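Local coordinates for protein beta-N-acetylhexosaminidase (Arthrobacter aurescens, PDB 3RCN) that probably hydrolyses terminal, non-reducing N-acetyl-D-hexosamine residues of N-acetyl-beta-D-hexosaminides, as a glycoside hydrolase of family 20, at residues Met144-Arg149 with Trp457-Asp462; Ala197-Ser202 with Thr275-Asn280; Pro247-Ala252 with Gly314-Leu319; Leu284-Thr289 with Ser345-Gln350. One frame throughout, in Å; residues are numbered along the deposited sequence.

Interaction 1: residues Met144-Arg149 with Trp457-Asp462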
loop_
_atom_site.group_PDB
_atom_site.type_symbol
_atom_site.label_atom_id
_atom_site.label_comp_id
_atom_site.label_asym_id
_atom_site.label_seq_id
_atom_site.Cartn_x
_atom_site.Cartn_y
_atom_site.Cartn_z
HETATM N N MSE A 144 2.731 -15.852 -9.880
HETATM C CA MSE A 144 4.100 -15.409 -9.744
HETATM C C MSE A 144 4.155 -13.900 -9.798
HETATM O O MSE A 144 3.429 -13.257 -10.546
HETATM C CB MSE A 144 4.959 -15.976 -10.847
HETATM C CG MSE A 144 6.416 -15.891 -10.533
HETATM SE SE MSE A 144 7.429 -15.525 -12.132
HETATM C CE MSE A 144 6.916 -13.654 -12.294
ATOM N N LEU A 145 5.034 -13.342 -8.993
ATOM C CA LEU A 145 5.177 -11.919 -8.908
ATOM C C LEU A 145 6.641 -11.587 -9.115
ATOM O O LEU A 145 7.493 -12.004 -8.329
ATOM C CB LEU A 145 4.720 -11.469 -7.530
ATOM C CG LEU A 145 4.816 -9.982 -7.216
ATOM C CD1 LEU A 145 4.245 -9.147 -8.372
ATOM C CD2 LEU A 145 4.102 -9.711 -5.901
ATOM N N ASP A 146 6.945 -10.822 -10.158
ATOM C CA ASP A 146 8.325 -10.457 -10.413
ATOM C C ASP A 146 8.592 -9.112 -9.700
ATOM O O ASP A 146 8.115 -8.052 -10.108
ATOM C CB ASP A 146 8.473 -10.320 -11.931
ATOM C CG ASP A 146 9.818 -9.768 -12.356
ATOM O OD1 ASP A 146 10.740 -9.702 -11.513
ATOM O OD2 ASP A 146 9.940 -9.409 -13.555
ATOM N N VAL A 147 9.343 -9.184 -8.609
ATOM C CA VAL A 147 9.828 -8.009 -7.903
ATOM C C VAL A 147 11.282 -7.686 -8.228
ATOM O O VAL A 147 11.888 -6.797 -7.641
ATOM C CB VAL A 147 9.619 -8.134 -6.401
ATOM C CG1 VAL A 147 8.172 -8.486 -6.122
ATOM C CG2 VAL A 147 10.562 -9.177 -5.827
ATOM N N ALA A 148 11.870 -8.467 -9.112
ATOM C CA ALA A 148 13.254 -8.237 -9.494
ATOM C C ALA A 148 13.332 -7.093 -10.501
ATOM O O ALA A 148 14.204 -6.237 -10.412
ATOM C CB ALA A 148 13.879 -9.515 -10.069
ATOM N N ARG A 149 12.416 -7.088 -11.462
ATOM C CA ARG A 149 12.427 -6.059 -12.485
ATOM C C ARG A 149 11.985 -4.699 -11.915
ATOM O O ARG A 149 12.696 -3.705 -12.046
ATOM C CB ARG A 149 11.597 -6.488 -13.687
ATOM C CG ARG A 149 12.369 -7.296 -14.714
ATOM C CD ARG A 149 13.011 -8.570 -14.131
ATOM N NE ARG A 149 13.650 -9.353 -15.187
ATOM C CZ ARG A 149 13.050 -10.322 -15.874
ATOM N NH1 ARG A 149 11.792 -10.655 -15.610
ATOM N NH2 ARG A 149 13.711 -10.962 -16.830
ATOM N N TRP A 457 5.212 -10.647 -15.198
ATOM C CA TRP A 457 6.582 -10.163 -15.326
ATOM C C TRP A 457 6.543 -8.649 -15.320
ATOM O O TRP A 457 5.689 -8.050 -15.957
ATOM C CB TRP A 457 7.233 -10.698 -16.593
ATOM C CG TRP A 457 7.288 -12.193 -16.591
ATOM C CD1 TRP A 457 6.440 -13.043 -17.237
ATOM C CD2 TRP A 457 8.211 -13.015 -15.872
ATOM N NE1 TRP A 457 6.782 -14.336 -16.972
ATOM C CE2 TRP A 457 7.872 -14.351 -16.138
ATOM C CE3 TRP A 457 9.305 -12.749 -15.040
ATOM C CZ2 TRP A 457 8.585 -15.428 -15.609
ATOM C CZ3 TRP A 457 10.011 -13.810 -14.508
ATOM C CH2 TRP A 457 9.648 -15.137 -14.795
ATOM N N SER A 458 7.440 -8.051 -14.549
ATOM C CA SER A 458 7.354 -6.636 -14.182
ATOM C C SER A 458 8.164 -5.629 -15.001
ATOM O O SER A 458 8.262 -4.470 -14.602
ATOM C CB SER A 458 7.525 -6.420 -12.674
ATOM O OG SER A 458 8.861 -6.634 -12.262
ATOM N N GLU A 459 8.780 -6.065 -16.098
ATOM C CA GLU A 459 9.604 -5.163 -16.906
ATOM C C GLU A 459 8.901 -3.835 -17.136
ATOM O O GLU A 459 9.482 -2.764 -16.944
ATOM C CB GLU A 459 9.887 -5.758 -18.300
ATOM C CG GLU A 459 10.882 -6.892 -18.351
ATOM C CD GLU A 459 10.222 -8.266 -18.282
ATOM O OE1 GLU A 459 9.076 -8.365 -17.786
ATOM O OE2 GLU A 459 10.851 -9.246 -18.732
ATOM N N HIS A 460 7.655 -3.915 -17.584
ATOM C CA HIS A 460 6.890 -2.723 -17.915
ATOM C C HIS A 460 5.920 -2.226 -16.840
ATOM O O HIS A 460 5.286 -1.187 -17.019
ATOM C CB HIS A 460 6.179 -2.954 -19.240
ATOM C CG HIS A 460 7.088 -3.506 -20.287
ATOM N ND1 HIS A 460 8.289 -2.909 -20.607
ATOM C CD2 HIS A 460 6.997 -4.612 -21.057
ATOM C CE1 HIS A 460 8.886 -3.611 -21.552
ATOM N NE2 HIS A 460 8.127 -4.653 -21.837
ATOM N N LEU A 461 5.804 -2.943 -15.725
ATOM C CA LEU A 461 4.906 -2.463 -14.703
ATOM C C LEU A 461 5.764 -1.826 -13.617
ATOM O O LEU A 461 6.251 -2.495 -12.701
ATOM C CB LEU A 461 4.116 -3.657 -14.149
ATOM C CG LEU A 461 3.743 -4.680 -15.239
ATOM C CD1 LEU A 461 3.206 -5.963 -14.654
ATOM C CD2 LEU A 461 2.754 -4.106 -16.282
ATOM N N ASP A 462 5.811 -0.498 -13.664
ATOM C CA ASP A 462 6.717 0.296 -12.835
ATOM C C ASP A 462 6.073 0.907 -11.583
ATOM O O ASP A 462 6.702 1.696 -10.881
ATOM C CB ASP A 462 7.451 1.344 -13.672
ATOM C CG ASP A 462 6.507 2.245 -14.434
ATOM O OD1 ASP A 462 5.341 1.840 -14.655
ATOM O OD2 ASP A 462 6.935 3.360 -14.806
#
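Arg149, Trp457 and Ser458 bury the most surface here, where the chain leaves strands 140-146 and 449-456, parallel neighbours in the TIM barrel. Ser458, small enough to sit between the two segments, binds Asp146 twice: OG donates to Asp146 O (2.7 Å) from above the carbonyl plane, and N donates to Asp146 OD2 (3.0 Å, 171°). Asp146 CG stands anti to the backbone N (chi1 173°). Arg149 NH1 reaches that same OD2 from the opposite face of the carboxylate, completing a salt bridge, while OD1 takes Ala148 N in an Asx turn and Arg149 N in an Asx motif. Each of the two Asp146 carboxylate oxygens thus has two donors, which fixes the group's rotation. Arg149 also sends NE to Gln180; over one guanidinium face lies Glu459 OE2, 3.6 Å from NH1, a pairing of charges alone. The broad indole of Trp457 brings CE3 to 3.3 Å from Arg149 NH1. Over one indole face lies the flexible, polarisable chain of Met144, a selenomethionine: SE makes a Met-aromatic contact, 3.8 Å from the six-membered ring's centroid, and CE a CH-pi contact at 3.7 Å.

Interaction 2: residues Ala197-Ser202 with Thr275-Asn280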
loop_
_atom_site.group_PDB
_atom_site.type_symbol
_atom_site.label_atom_id
_atom_site.label_comp_id
_atom_site.label_asym_id
_atom_site.label_seq_id
_atom_site.Cartn_x
_atom_site.Cartn_y
_atom_site.Cartn_z
ATOM N N ALA A 197 21.006 -4.245 -5.369
ATOM C CA ALA A 197 19.608 -3.856 -5.142
ATOM C C ALA A 197 19.145 -2.624 -5.912
ATOM O O ALA A 197 18.001 -2.186 -5.737
ATOM C CB ALA A 197 19.324 -3.682 -3.665
ATOM N N TRP A 198 20.024 -2.050 -6.737
ATOM C CA TRP A 198 19.652 -0.876 -7.537
ATOM C C TRP A 198 20.370 -0.809 -8.876
ATOM O O TRP A 198 21.475 -1.315 -9.019
ATOM C CB TRP A 198 19.880 0.431 -6.753
ATOM C CG TRP A 198 21.328 0.776 -6.519
ATOM C CD1 TRP A 198 22.138 0.275 -5.539
ATOM C CD2 TRP A 198 22.135 1.706 -7.270
ATOM N NE1 TRP A 198 23.395 0.830 -5.633
ATOM C CE2 TRP A 198 23.421 1.707 -6.682
ATOM C CE3 TRP A 198 21.896 2.524 -8.377
ATOM C CZ2 TRP A 198 24.473 2.511 -7.170
ATOM C CZ3 TRP A 198 22.940 3.321 -8.857
ATOM C CH2 TRP A 198 24.214 3.302 -8.250
ATOM N N ARG A 199 19.729 -0.172 -9.849
ATOM C CA ARG A 199 20.323 0.061 -11.157
ATOM C C ARG A 199 20.240 1.553 -11.504
ATOM O O ARG A 199 19.397 2.264 -10.971
ATOM C CB ARG A 199 19.595 -0.756 -12.229
ATOM C CG ARG A 199 18.130 -0.400 -12.393
ATOM C CD ARG A 199 17.467 -1.295 -13.419
ATOM N NE ARG A 199 16.032 -1.050 -13.533
ATOM C CZ ARG A 199 15.097 -1.753 -12.894
ATOM N NH1 ARG A 199 15.440 -2.754 -12.076
ATOM N NH2 ARG A 199 13.812 -1.454 -13.068
ATOM N N ARG A 200 21.112 1.998 -12.406
ATOM C CA ARG A 200 21.210 3.385 -12.858
ATOM C C ARG A 200 19.942 3.887 -13.547
ATOM O O ARG A 200 19.464 4.995 -13.279
ATOM C CB ARG A 200 22.352 3.498 -13.858
ATOM C CG ARG A 200 23.291 4.627 -13.596
ATOM C CD ARG A 200 24.638 4.098 -13.154
ATOM N NE ARG A 200 25.275 5.004 -12.203
ATOM C CZ ARG A 200 26.309 4.677 -11.439
ATOM N NH1 ARG A 200 26.823 3.456 -11.515
ATOM N NH2 ARG A 200 26.823 5.568 -10.599
ATOM N N GLU A 201 19.412 3.080 -14.459
ATOM C CA GLU A 201 18.198 3.442 -15.178
ATOM C C GLU A 201 17.468 2.203 -15.684
ATOM O O GLU A 201 17.777 1.083 -15.280
ATOM C CB GLU A 201 18.500 4.410 -16.319
ATOM C CG GLU A 201 19.731 4.076 -17.133
ATOM C CD GLU A 201 19.845 4.930 -18.391
ATOM O OE1 GLU A 201 19.083 5.918 -18.533
ATOM O OE2 GLU A 201 20.699 4.609 -19.244
ATOM N N SER A 202 16.480 2.419 -16.544
ATOM C CA SER A 202 15.636 1.344 -17.036
ATOM C C SER A 202 15.267 1.575 -18.489
ATOM O O SER A 202 15.019 2.707 -18.900
ATOM C CB SER A 202 14.337 1.275 -16.226
ATOM O OG SER A 202 14.581 1.100 -14.845
ATOM N N THR A 275 20.721 -2.593 -16.988
ATOM C CA THR A 275 19.678 -1.577 -17.164
ATOM C C THR A 275 18.612 -1.854 -18.241
ATOM O O THR A 275 17.710 -1.033 -18.452
ATOM C CB THR A 275 20.268 -0.162 -17.379
ATOM O OG1 THR A 275 20.856 -0.078 -18.677
ATOM C CG2 THR A 275 21.309 0.138 -16.335
ATOM N N ARG A 276 18.693 -3.000 -18.913
ATOM C CA ARG A 276 17.758 -3.282 -20.003
ATOM C C ARG A 276 17.060 -4.609 -19.819
ATOM O O ARG A 276 17.425 -5.395 -18.940
ATOM C CB ARG A 276 18.436 -3.218 -21.372
ATOM C CG ARG A 276 19.729 -4.008 -21.463
ATOM C CD ARG A 276 20.000 -4.474 -22.883
ATOM N NE ARG A 276 19.142 -5.597 -23.260
ATOM C CZ ARG A 276 19.375 -6.397 -24.299
ATOM N NH1 ARG A 276 20.446 -6.205 -25.062
ATOM N NH2 ARG A 276 18.549 -7.396 -24.570
ATOM N N TRP A 277 16.018 -4.827 -20.617
ATOM C CA TRP A 277 15.274 -6.081 -20.570
ATOM C C TRP A 277 15.855 -7.145 -21.511
ATOM O O TRP A 277 16.837 -6.900 -22.210
ATOM C CB TRP A 277 13.793 -5.836 -20.891
ATOM C CG TRP A 277 13.207 -4.590 -20.196
ATOM C CD1 TRP A 277 12.523 -3.574 -20.793
ATOM C CD2 TRP A 277 13.281 -4.247 -18.796
ATOM N NE1 TRP A 277 12.166 -2.634 -19.866
ATOM C CE2 TRP A 277 12.622 -3.020 -18.634
ATOM C CE3 TRP A 277 13.843 -4.861 -17.673
ATOM C CZ2 TRP A 277 12.503 -2.392 -17.389
ATOM C CZ3 TRP A 277 13.727 -4.238 -16.443
ATOM C CH2 TRP A 277 13.063 -3.016 -16.311
ATOM N N GLY A 278 15.234 -8.321 -21.514
ATOM C CA GLY A 278 15.542 -9.364 -22.474
ATOM C C GLY A 278 16.500 -10.406 -21.947
ATOM O O GLY A 278 16.688 -10.531 -20.736
ATOM N N ILE A 279 17.106 -11.159 -22.859
ATOM C CA ILE A 279 18.004 -12.239 -22.466
ATOM C C ILE A 279 19.469 -11.795 -22.429
ATOM O O ILE A 279 19.985 -11.193 -23.374
ATOM C CB ILE A 279 17.813 -13.483 -23.354
ATOM C CG1 ILE A 279 16.360 -13.957 -23.280
ATOM C CG2 ILE A 279 18.759 -14.613 -22.932
ATOM C CD1 ILE A 279 16.087 -15.193 -24.108
ATOM N N ASN A 280 20.115 -12.085 -21.307
ATOM C CA ASN A 280 21.488 -11.691 -21.068
ATOM C C ASN A 280 22.489 -12.786 -21.463
ATOM O O ASN A 280 22.388 -13.931 -21.014
ATOM C CB ASN A 280 21.662 -11.356 -19.590
ATOM C CG ASN A 280 22.766 -10.363 -19.354
ATOM O OD1 ASN A 280 23.577 -10.102 -20.238
ATOM N ND2 ASN A 280 22.802 -9.795 -18.162
HETATM O O HOH W 1 22.243 2.028 -19.524
#
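Ser202 and Thr275 mark the closest approach of the two backbones, their CA atoms 5.0 Å apart, and a CA-H...O contact runs from Ser202 CA to Thr275 O (3.5 Å). Thr275, which buries the most surface, suits this junction because it is both apolar and polar: CB and CG2 lie against the carbonyl O of Glu201, with Thr275 CB 3.5 Å from it. Its hydroxyl, placed between the backbone N and carbonyl carbon (chi1 72°), shares a water with Glu201 OE2; the water is 2.7 Å from Thr275 OG1 and donates to the carboxylate. Arg199 extends straight from CG to NE and grips Ser202 OG side-on, NE at 2.9 Å and NH2 at 3.2 Å, with the oxygen in the guanidinium plane. The same NH2 also bonds to Arg149 O. Trp277 presents its rim atom CH2 to one face of the Arg199 guanidinium, 3.7 Å from NH2, with the planes 77° apart. Arg276 reaches forward to the next residue, gripping Trp277 O side-on with NE and NH2. The two loops lie at the C-terminal mouth of the TIM barrel, where family 20 enzymes have their active site; the Trp277 side chain lies about 9 Å from that of Glu316, the predicted proton donor.

Interaction 3: residues Pro247-Ala252 with Gly314-Leu319. With GOL (glycerol), chain O.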
loop_
_atom_site.group_PDB
_atom_site.type_symbol
_atom_site.label_atom_id
_atom_site.label_comp_id
_atom_site.label_asym_id
_atom_site.label_seq_id
_atom_site.Cartn_x
_atom_site.Cartn_y
_atom_site.Cartn_z
ATOM N N PRO A 247 21.619 -20.611 -13.622
ATOM C CA PRO A 247 22.857 -19.846 -13.799
ATOM C C PRO A 247 22.699 -18.549 -14.587
ATOM O O PRO A 247 23.620 -17.728 -14.581
ATOM C CB PRO A 247 23.757 -20.829 -14.536
ATOM C CG PRO A 247 22.813 -21.580 -15.384
ATOM C CD PRO A 247 21.517 -21.683 -14.627
ATOM N N GLY A 248 21.598 -18.416 -15.324
ATOM C CA GLY A 248 21.311 -17.203 -16.078
ATOM C C GLY A 248 20.566 -16.163 -15.246
ATOM O O GLY A 248 20.341 -16.376 -14.051
ATOM N N HIS A 249 20.197 -15.040 -15.873
ATOM C CA HIS A 249 19.553 -13.912 -15.176
ATOM C C HIS A 249 20.321 -13.500 -13.930
ATOM O O HIS A 249 19.737 -13.209 -12.915
ATOM C CB HIS A 249 18.103 -14.258 -14.810
ATOM C CG HIS A 249 17.234 -14.480 -16.004
ATOM N ND1 HIS A 249 17.147 -15.699 -16.643
ATOM C CD2 HIS A 249 16.465 -13.624 -16.717
ATOM C CE1 HIS A 249 16.339 -15.590 -17.683
ATOM N NE2 HIS A 249 15.914 -14.341 -17.751
ATOM N N SER A 250 21.630 -13.635 -13.974
ATOM C CA SER A 250 22.466 -13.355 -12.821
ATOM C C SER A 250 23.250 -12.049 -12.739
ATOM O O SER A 250 23.992 -11.856 -11.775
ATOM C CB SER A 250 23.339 -14.561 -12.522
ATOM O OG SER A 250 22.493 -15.660 -12.236
ATOM N N GLN A 251 23.136 -11.166 -13.727
ATOM C CA GLN A 251 24.001 -9.972 -13.718
ATOM C C GLN A 251 23.958 -9.083 -12.449
ATOM O O GLN A 251 24.901 -8.343 -12.185
ATOM C CB GLN A 251 23.794 -9.114 -14.955
ATOM C CG GLN A 251 24.864 -8.059 -15.111
ATOM C CD GLN A 251 24.910 -7.498 -16.508
ATOM O OE1 GLN A 251 24.664 -8.216 -17.483
ATOM N NE2 GLN A 251 25.222 -6.208 -16.621
ATOM N N ALA A 252 22.882 -9.137 -11.673
ATOM C CA ALA A 252 22.826 -8.322 -10.466
ATOM C C ALA A 252 23.793 -8.873 -9.437
ATOM O O ALA A 252 24.568 -8.122 -8.850
ATOM C CB ALA A 252 21.400 -8.234 -9.900
ATOM N N GLY A 314 16.501 -21.542 -13.990
ATOM C CA GLY A 314 17.170 -22.415 -14.935
ATOM C C GLY A 314 16.833 -22.035 -16.364
ATOM O O GLY A 314 17.337 -22.631 -17.324
ATOM N N ASP A 315 15.974 -21.032 -16.504
ATOM C CA ASP A 315 15.534 -20.591 -17.815
ATOM C C ASP A 315 16.614 -19.762 -18.500
ATOM O O ASP A 315 17.455 -19.138 -17.844
ATOM C CB ASP A 315 14.230 -19.779 -17.714
ATOM C CG ASP A 315 14.399 -18.487 -16.913
ATOM O OD1 ASP A 315 14.949 -18.552 -15.793
ATOM O OD2 ASP A 315 13.989 -17.406 -17.401
ATOM N N GLU A 316 16.587 -19.796 -19.829
ATOM C CA GLU A 316 17.286 -18.833 -20.682
ATOM C C GLU A 316 18.775 -18.630 -20.388
ATOM O O GLU A 316 19.191 -17.542 -19.976
ATOM C CB GLU A 316 16.540 -17.489 -20.670
ATOM C CG GLU A 316 15.020 -17.657 -20.774
ATOM C CD GLU A 316 14.266 -16.362 -21.060
ATOM O OE1 GLU A 316 14.851 -15.265 -20.911
ATOM O OE2 GLU A 316 13.076 -16.447 -21.436
ATOM N N VAL A 317 19.575 -19.672 -20.598
ATOM C CA VAL A 317 21.017 -19.495 -20.549
ATOM C C VAL A 317 21.686 -19.772 -21.895
ATOM O O VAL A 317 21.826 -20.928 -22.301
ATOM C CB VAL A 317 21.667 -20.357 -19.451
ATOM C CG1 VAL A 317 22.998 -19.753 -19.041
ATOM C CG2 VAL A 317 20.746 -20.466 -18.242
ATOM N N PRO A 318 22.133 -18.702 -22.571
ATOM C CA PRO A 318 22.918 -18.745 -23.814
ATOM C C PRO A 318 24.263 -19.392 -23.541
ATOM O O PRO A 318 24.822 -19.165 -22.473
ATOM C CB PRO A 318 23.127 -17.260 -24.150
ATOM C CG PRO A 318 22.033 -16.543 -23.430
ATOM C CD PRO A 318 21.813 -17.323 -22.165
ATOM N N LEU A 319 24.783 -20.180 -24.474
ATOM C CA LEU A 319 26.001 -20.935 -24.193
ATOM C C LEU A 319 27.241 -20.191 -24.651
ATOM O O LEU A 319 28.361 -20.665 -24.465
ATOM C CB LEU A 319 25.957 -22.283 -24.885
ATOM C CG LEU A 319 24.750 -23.168 -24.610
ATOM C CD1 LEU A 319 24.830 -24.362 -25.538
ATOM C CD2 LEU A 319 24.701 -23.610 -23.162
HETATM C C1 GOL O . 12.048 -13.317 -18.360
HETATM O O1 GOL O . 12.026 -14.658 -17.914
HETATM C C2 GOL O . 12.877 -13.189 -19.638
HETATM O O2 GOL O . 13.920 -12.257 -19.455
HETATM C C3 GOL O . 12.001 -12.722 -20.794
HETATM O O3 GOL O . 12.798 -12.538 -21.944
HETATM O O HOH W 2 18.620 -18.952 -15.499
HETATM O O HOH W 3 20.579 -15.015 -18.737
#
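Pro247 and Val317 form the compact side of this contact. Pro247 CG touches Val317 CG2 at 3.7 Å, and that same methyl lies 3.7 Å from Gly248 N; two compact apolar groups fit where the loops come nearest, with CA atoms of Gly248 and Val317 5.0 Å apart. Gly248 carries no side chain, and this leaves room for Val317 CG2 and the carbonyl O of Glu316. Helix 342-357 covers the outside of this patch, His344 touching both Pro247 and Val317. The loops follow strands 239-243 and 309-313 of the TIM barrel, at whose C-terminal mouth family 20 enzymes place their active site; Glu316 is the predicted proton donor, and the Asp-Glu pair it forms with Asp315 is consistent with the pair these enzymes use. Toward the pocket the packing gives way to polar groups and solvent. His249 suits this side: its CG is anti to the carbonyl carbon (chi1 -64°), and its flat ring has an edge nitrogen for the pocket. The Asp315 carboxylate comes near His249 CE1 obliquely; the side chains cross at about a right angle, although their planes are 12° apart. A water accepts from His249 N (2.9 Å) and may donate to Glu316 O; another, weakly held by Gly248 N, donates to Asp315 O (2.6 Å). Glu316 is exposed and poorly ordered. A glycerol, probably from crystallisation, is weakly bonded to His249 NE2 through O2 and to Asp315 OD2 through O1.

Interaction 4: residues Leu284-Thr289 with Ser345-Gln350. With SO4 (sulfate ion), chain C.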
loop_
_atom_site.group_PDB
_atom_site.type_symbol
_atom_site.label_atom_id
_atom_site.label_comp_id
_atom_site.label_asym_id
_atom_site.label_seq_id
_atom_site.Cartn_x
_atom_site.Cartn_y
_atom_site.Cartn_z
ATOM N N LEU A 284 26.463 -16.718 -14.993
ATOM C CA LEU A 284 27.412 -17.218 -14.010
ATOM C C LEU A 284 28.533 -18.016 -14.666
ATOM O O LEU A 284 28.341 -18.698 -15.677
ATOM C CB LEU A 284 26.718 -18.101 -12.980
ATOM C CG LEU A 284 25.705 -17.413 -12.064
ATOM C CD1 LEU A 284 25.101 -18.434 -11.125
ATOM C CD2 LEU A 284 26.341 -16.276 -11.277
ATOM N N GLU A 285 29.711 -17.929 -14.070
ATOM C CA GLU A 285 30.769 -18.839 -14.394
ATOM C C GLU A 285 30.550 -19.975 -13.413
ATOM O O GLU A 285 30.680 -19.784 -12.210
ATOM C CB GLU A 285 32.121 -18.178 -14.149
ATOM C CG GLU A 285 33.295 -19.133 -14.322
ATOM C CD GLU A 285 34.647 -18.455 -14.159
ATOM O OE1 GLU A 285 35.349 -18.282 -15.183
ATOM O OE2 GLU A 285 35.007 -18.108 -13.008
ATOM N N VAL A 286 30.198 -21.153 -13.927
ATOM C CA VAL A 286 29.931 -22.300 -13.068
ATOM C C VAL A 286 31.232 -22.941 -12.590
ATOM O O VAL A 286 32.080 -23.333 -13.386
ATOM C CB VAL A 286 29.043 -23.347 -13.758
ATOM C CG1 VAL A 286 27.784 -22.689 -14.285
ATOM C CG2 VAL A 286 29.786 -24.009 -14.879
ATOM N N SER A 287 31.353 -23.085 -11.278
ATOM C CA SER A 287 32.623 -23.404 -10.649
ATOM C C SER A 287 32.378 -23.606 -9.170
ATOM O O SER A 287 31.266 -23.391 -8.679
ATOM C CB SER A 287 33.614 -22.259 -10.829
ATOM O OG SER A 287 33.188 -21.124 -10.106
ATOM N N GLU A 288 33.410 -24.048 -8.466
ATOM C CA GLU A 288 33.249 -24.405 -7.069
ATOM C C GLU A 288 32.911 -23.168 -6.270
ATOM O O GLU A 288 32.114 -23.231 -5.331
ATOM C CB GLU A 288 34.505 -25.086 -6.508
ATOM C CG GLU A 288 34.762 -26.482 -7.054
ATOM C CD GLU A 288 33.562 -27.419 -6.927
ATOM O OE1 GLU A 288 32.815 -27.334 -5.923
ATOM O OE2 GLU A 288 33.369 -28.250 -7.844
ATOM N N THR A 289 33.517 -22.043 -6.643
ATOM C CA THR A 289 33.277 -20.804 -5.915
ATOM C C THR A 289 31.843 -20.292 -6.076
ATOM O O THR A 289 31.208 -19.983 -5.075
ATOM C CB THR A 289 34.350 -19.722 -6.195
ATOM O OG1 THR A 289 34.468 -19.494 -7.603
ATOM C CG2 THR A 289 35.691 -20.184 -5.653
ATOM N N SER A 345 23.015 -28.263 -16.491
ATOM C CA SER A 345 22.340 -29.328 -15.779
ATOM C C SER A 345 23.096 -29.647 -14.500
ATOM O O SER A 345 22.503 -29.863 -13.444
ATOM C CB SER A 345 22.253 -30.568 -16.660
ATOM O OG SER A 345 21.493 -31.572 -16.015
ATOM N N TRP A 346 24.417 -29.657 -14.599
ATOM C CA TRP A 346 25.257 -29.999 -13.468
ATOM C C TRP A 346 25.132 -28.985 -12.322
ATOM O O TRP A 346 25.020 -29.368 -11.153
ATOM C CB TRP A 346 26.717 -30.104 -13.914
ATOM C CG TRP A 346 27.638 -30.358 -12.779
ATOM C CD1 TRP A 346 27.849 -31.551 -12.158
ATOM C CD2 TRP A 346 28.474 -29.402 -12.111
ATOM N NE1 TRP A 346 28.766 -31.400 -11.142
ATOM C CE2 TRP A 346 29.164 -30.094 -11.090
ATOM C CE3 TRP A 346 28.708 -28.033 -12.277
ATOM C CZ2 TRP A 346 30.072 -29.463 -10.239
ATOM C CZ3 TRP A 346 29.621 -27.405 -11.430
ATOM C CH2 TRP A 346 30.284 -28.121 -10.422
ATOM N N PHE A 347 25.172 -27.698 -12.666
ATOM C CA PHE A 347 25.176 -26.624 -11.670
ATOM C C PHE A 347 23.889 -26.623 -10.864
ATOM O O PHE A 347 23.911 -26.592 -9.642
ATOM C CB PHE A 347 25.352 -25.264 -12.346
ATOM C CG PHE A 347 25.569 -24.134 -11.384
ATOM C CD1 PHE A 347 26.750 -24.036 -10.660
ATOM C CD2 PHE A 347 24.596 -23.166 -11.196
ATOM C CE1 PHE A 347 26.956 -22.988 -9.768
ATOM C CE2 PHE A 347 24.793 -22.123 -10.307
ATOM C CZ PHE A 347 25.980 -22.032 -9.595
ATOM N N VAL A 348 22.766 -26.662 -11.565
ATOM C CA VAL A 348 21.465 -26.666 -10.928
ATOM C C VAL A 348 21.290 -27.920 -10.066
ATOM O O VAL A 348 20.728 -27.857 -8.968
ATOM C CB VAL A 348 20.357 -26.554 -11.997
ATOM C CG1 VAL A 348 18.991 -26.787 -11.401
ATOM C CG2 VAL A 348 20.438 -25.189 -12.702
ATOM N N GLY A 349 21.793 -29.051 -10.559
ATOM C CA GLY A 349 21.693 -30.315 -9.845
ATOM C C GLY A 349 22.443 -30.288 -8.531
ATOM O O GLY A 349 21.931 -30.764 -7.524
ATOM N N GLN A 350 23.654 -29.732 -8.539
ATOM C CA GLN A 350 24.430 -29.566 -7.309
ATOM C C GLN A 350 23.668 -28.724 -6.286
ATOM O O GLN A 350 23.611 -29.055 -5.098
ATOM C CB GLN A 350 25.794 -28.929 -7.582
ATOM C CG GLN A 350 26.754 -29.779 -8.404
ATOM C CD GLN A 350 27.104 -31.110 -7.755
ATOM O OE1 GLN A 350 26.648 -32.165 -8.210
ATOM N NE2 GLN A 350 27.921 -31.073 -6.695
HETATM S S SO4 C . 36.702 -24.890 -10.489
HETATM O O1 SO4 C . 37.277 -23.811 -9.678
HETATM O O2 SO4 C . 35.309 -25.104 -10.110
HETATM O O3 SO4 C . 36.762 -24.542 -11.908
HETATM O O4 SO4 C . 37.457 -26.117 -10.250
#
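Phe347, with Val286 and Leu284, carries the apolar part of this contact and buries the most surface. Its CG stands anti to the backbone N (chi1 -171°), directed from helix 342-357 at the chain that leads into helix 288-304. Leu284 CD1 lies 3.8 Å from Phe347 CE2, the two side chains crossing at about a right angle. Val286 reaches the other end of the ring, CB 3.9 Å from Phe347 CD1 and CG1 equally near CG. Branched aliphatic groups suit a flat ring here because their carbons lie against it obliquely, and Leu291 of helix 288-304 also packs against it. Both helices belong to the outer layer of the TIM barrel, and Ser287 occupies the N-cap position of helix 288-304, its OG bonded to that of Ser290. The polar contacts gather at this helix start. A sulfate ion, probably from crystallisation, accepts from Glu288 N through O2 (2.7 Å, 145°), a place that the positive end of the helix dipole would probably favour for an anion. Gln327 and Lys331 bind the sulfate as well. Glu288 bends at chi2, and OE2, salt-bridged to Lys331, lies at the edge of the Trp346 ring, 4.0 Å from CH2. Over one face of that indole rests Gln350 CG.

In the fold
Interactions 1 and 4 are buried, 2 and 3 only partly so. The first three surround the C-terminal mouth of the barrel: interaction 1 joins its neighbouring strand ends, interaction 2 touches it through Arg149 and Arg199 as well as Glu459 and Trp277, and interaction 3 joins interaction 2 through Asn280 and Gln251 and through Ile279 and Glu316. Interaction 4 lies about 26 Å from interaction 1, centre to centre, in the helical layer, and meets interaction 3 through Pro247 O and Leu284 N. Chemistry follows place: a salt-bridge network and a Met-aromatic contact in interaction 1, guanidinium and water bonds in interaction 2, waters and acids in interaction 3, and mainly aliphatic-aromatic packing in interaction 4.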